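Local structure of putative uncharacterized protein PH0300 (Pyrococcus horikoshii, 3VRH) at residues T63-V66 against L67-G71. The protein catalyses the ATP-dependent 2-thiolation of 5-methyluridine 54 in the T loop of tRNAs, a modification that stabilises tRNA in thermophiles. Numbering follows the deposited sequence.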
ATOM      1  N   THR A  63     -24.980  -7.052  -9.384  1.00 19.79           N
ATOM      2  CA  THR A  63     -25.360  -5.665  -9.170  1.00 18.88           C
ATOM      3  C   THR A  63     -26.753  -5.454  -9.761  1.00 26.22           C
ATOM      4  O   THR A  63     -27.665  -5.019  -9.060  1.00 25.44           O
ATOM      5  CB  THR A  63     -24.382  -4.669  -9.820  1.00 21.28           C
ATOM      6  OG1 THR A  63     -23.093  -4.788  -9.208  1.00 23.13           O
ATOM      7  CG2 THR A  63     -24.870  -3.239  -9.653  1.00 20.65           C
ATOM      8  N   ALA A  64     -26.922  -5.787 -11.036  1.00 22.51           N
ATOM      9  CA  ALA A  64     -28.213  -5.575 -11.697  1.00 23.00           C
ATOM     10  C   ALA A  64     -29.289  -6.428 -11.058  1.00 22.23           C
ATOM     11  O   ALA A  64     -30.432  -5.996 -10.924  1.00 26.02           O
ATOM     12  CB  ALA A  64     -28.114  -5.871 -13.177  1.00 22.76           C
ATOM     13  N   TYR A  65     -28.915  -7.634 -10.659  1.00 21.02           N
ATOM     14  CA  TYR A  65     -29.844  -8.541 -10.029  1.00 24.69           C
ATOM     15  C   TYR A  65     -30.407  -7.948  -8.735  1.00 29.72           C
ATOM     16  O   TYR A  65     -31.617  -7.962  -8.523  1.00 23.97           O
ATOM     17  CB  TYR A  65     -29.198  -9.908  -9.749  1.00 24.06           C
ATOM     18  CG  TYR A  65     -30.193 -10.954  -9.253  1.00 24.56           C
ATOM     19  CD1 TYR A  65     -30.647 -10.945  -7.935  1.00 22.01           C
ATOM     20  CD2 TYR A  65     -30.673 -11.947 -10.101  1.00 27.92           C
ATOM     21  CE1 TYR A  65     -31.538 -11.875  -7.470  1.00 26.25           C
ATOM     22  CE2 TYR A  65     -31.596 -12.897  -9.647  1.00 29.24           C
ATOM     23  CZ  TYR A  65     -32.018 -12.854  -8.325  1.00 33.76           C
ATOM     24  OH  TYR A  65     -32.917 -13.779  -7.850  1.00 29.94           O
ATOM     25  N   VAL A  66     -29.529  -7.447  -7.875  1.00 21.88           N
ATOM     26  CA  VAL A  66     -29.951  -6.954  -6.572  1.00 25.98           C
ATOM     27  C   VAL A  66     -30.667  -5.606  -6.644  1.00 26.18           C
ATOM     28  O   VAL A  66     -31.666  -5.408  -5.955  1.00 24.42           O
ATOM     29  CB  VAL A  66     -28.780  -6.887  -5.546  1.00 27.93           C
ATOM     30  CG1 VAL A  66     -29.247  -6.301  -4.221  1.00 26.19           C
ATOM     31  CG2 VAL A  66     -28.212  -8.275  -5.301  1.00 30.61           C
ATOM     32  N   LEU A  67     -30.157  -4.682  -7.453  1.00 23.23           N
ATOM     33  CA  LEU A  67     -30.848  -3.407  -7.632  1.00 27.27           C
ATOM     34  C   LEU A  67     -32.290  -3.653  -8.078  1.00 29.26           C
ATOM     35  O   LEU A  67     -33.205  -2.973  -7.627  1.00 32.67           O
ATOM     36  CB  LEU A  67     -30.136  -2.533  -8.656  1.00 25.44           C
ATOM     37  CG  LEU A  67     -28.779  -1.974  -8.217  1.00 29.51           C
ATOM     38  CD1 LEU A  67     -28.232  -1.070  -9.283  1.00 22.14           C
ATOM     39  CD2 LEU A  67     -28.884  -1.239  -6.906  1.00 26.99           C
ATOM     40  N   LYS A  68     -32.477  -4.659  -8.934  1.00 29.30           N
ATOM     41  CA  LYS A  68     -33.801  -5.037  -9.437  1.00 30.81           C
ATOM     42  C   LYS A  68     -34.661  -5.592  -8.312  1.00 31.71           C
ATOM     43  O   LYS A  68     -35.803  -5.168  -8.124  1.00 32.88           O
ATOM     44  CB  LYS A  68     -33.672  -6.095 -10.544  1.00 30.39           C
ATOM     45  CG  LYS A  68     -34.975  -6.419 -11.266  1.00 28.96           C
ATOM     46  CD  LYS A  68     -35.360  -5.302 -12.222  1.00 29.89           C
ATOM     47  CE  LYS A  68     -36.671  -5.638 -12.930  1.00 37.49           C
ATOM     48  NZ  LYS A  68     -37.184  -4.460 -13.661  1.00 39.82           N
ATOM     49  N   LYS A  69     -34.112  -6.552  -7.575  1.00 29.03           N
ATOM     50  CA  LYS A  69     -34.833  -7.168  -6.463  1.00 29.36           C
ATOM     51  C   LYS A  69     -35.189  -6.131  -5.385  1.00 33.08           C
ATOM     52  O   LYS A  69     -36.254  -6.193  -4.768  1.00 31.68           O
ATOM     53  CB  LYS A  69     -34.026  -8.318  -5.880  1.00 28.35           C
ATOM     54  CG  LYS A  69     -34.764  -9.107  -4.814  1.00 33.09           C
ATOM     55  CD  LYS A  69     -34.036 -10.401  -4.487  1.00 29.21           C
ATOM     56  CE  LYS A  69     -34.785 -11.192  -3.419  1.00 28.65           C
ATOM     57  NZ  LYS A  69     -34.096 -12.437  -2.981  1.00 26.43           N
ATOM     58  N   LEU A  70     -34.308  -5.155  -5.192  1.00 32.42           N
ATOM     59  CA  LEU A  70     -34.555  -4.086  -4.228  1.00 31.56           C
ATOM     60  C   LEU A  70     -35.640  -3.124  -4.691  1.00 35.25           C
ATOM     61  O   LEU A  70     -36.149  -2.344  -3.897  1.00 36.46           O
ATOM     62  CB  LEU A  70     -33.274  -3.311  -3.907  1.00 25.32           C
ATOM     63  CG  LEU A  70     -32.276  -4.083  -3.049  1.00 28.07           C
ATOM     64  CD1 LEU A  70     -31.077  -3.207  -2.645  1.00 29.55           C
ATOM     65  CD2 LEU A  70     -32.978  -4.637  -1.820  1.00 31.20           C
ATOM     66  N   GLY A  71     -35.986  -3.173  -5.971  1.00 31.02           N
ATOM     67  CA  GLY A  71     -37.055  -2.337  -6.478  1.00 32.69           C
ATOM     68  C   GLY A  71     -36.622  -1.105  -7.245  1.00 36.08           C
ATOM     69  O   GLY A  71     -37.415  -0.190  -7.430  1.00 38.87           O
TER
HETATM   70  O   HOH W   1     -34.100 -14.090  -5.423  1.00 33.24           O
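Leu67 reaches back one helical turn to Thr63 twice over. Its N donates to Thr63 O at 3.0 Å in a nearly straight bond (N-H...O 173°), and its CD1 lies 4.0 Å from Thr63 CG2, the two side chains running alongside each other in the same direction. Thr63 turns this methyl to Leu67 because CG2 stands anti to the backbone N, which leaves OG1 beside that N and hydrogen-bonded to Asp59 O, a turn earlier. At Lys68 the i to i-4 bond is longer, 3.2 Å from its N to Ala64 O. Both turns belong to helix 58-69, the crossover of a beta-alpha-beta unit between parallel strands 49-53 and 73-80 in the PP-loop domain; Ala64 and Leu67 rest on Ile74 of the second strand, and Leu67 also meets Ile38 of helix 23-40, which Val66 and Leu70 touch as well. Lys69 bonds through its N to Tyr65 O and sends an extended chain obliquely past the Tyr65 ring, with CD 4.2 Å from CE1. A water in the plane of that ring, at its edge, joins the two ends: it lies 2.7 Å from Tyr65 OH and accepts from Lys69 NZ, which also forms a salt bridge with Glu31. Leu70 N donates to Val66 O at 2.8 Å, the last of the four i to i-4 bonds, while its CD1 packs 3.9 Å from Val66 CG1, methyl alongside methyl. With an alanine here, both leucine methyls would be gone, and Val66 CG1 would probably lose its apolar mate on this turn. Gly71 is the residue of positive phi (102°) in a Schellman motif, and its N donates one of the motif's bonds, to Lys68 O; a side chain at this position would press on the carbonyl O of Leu70.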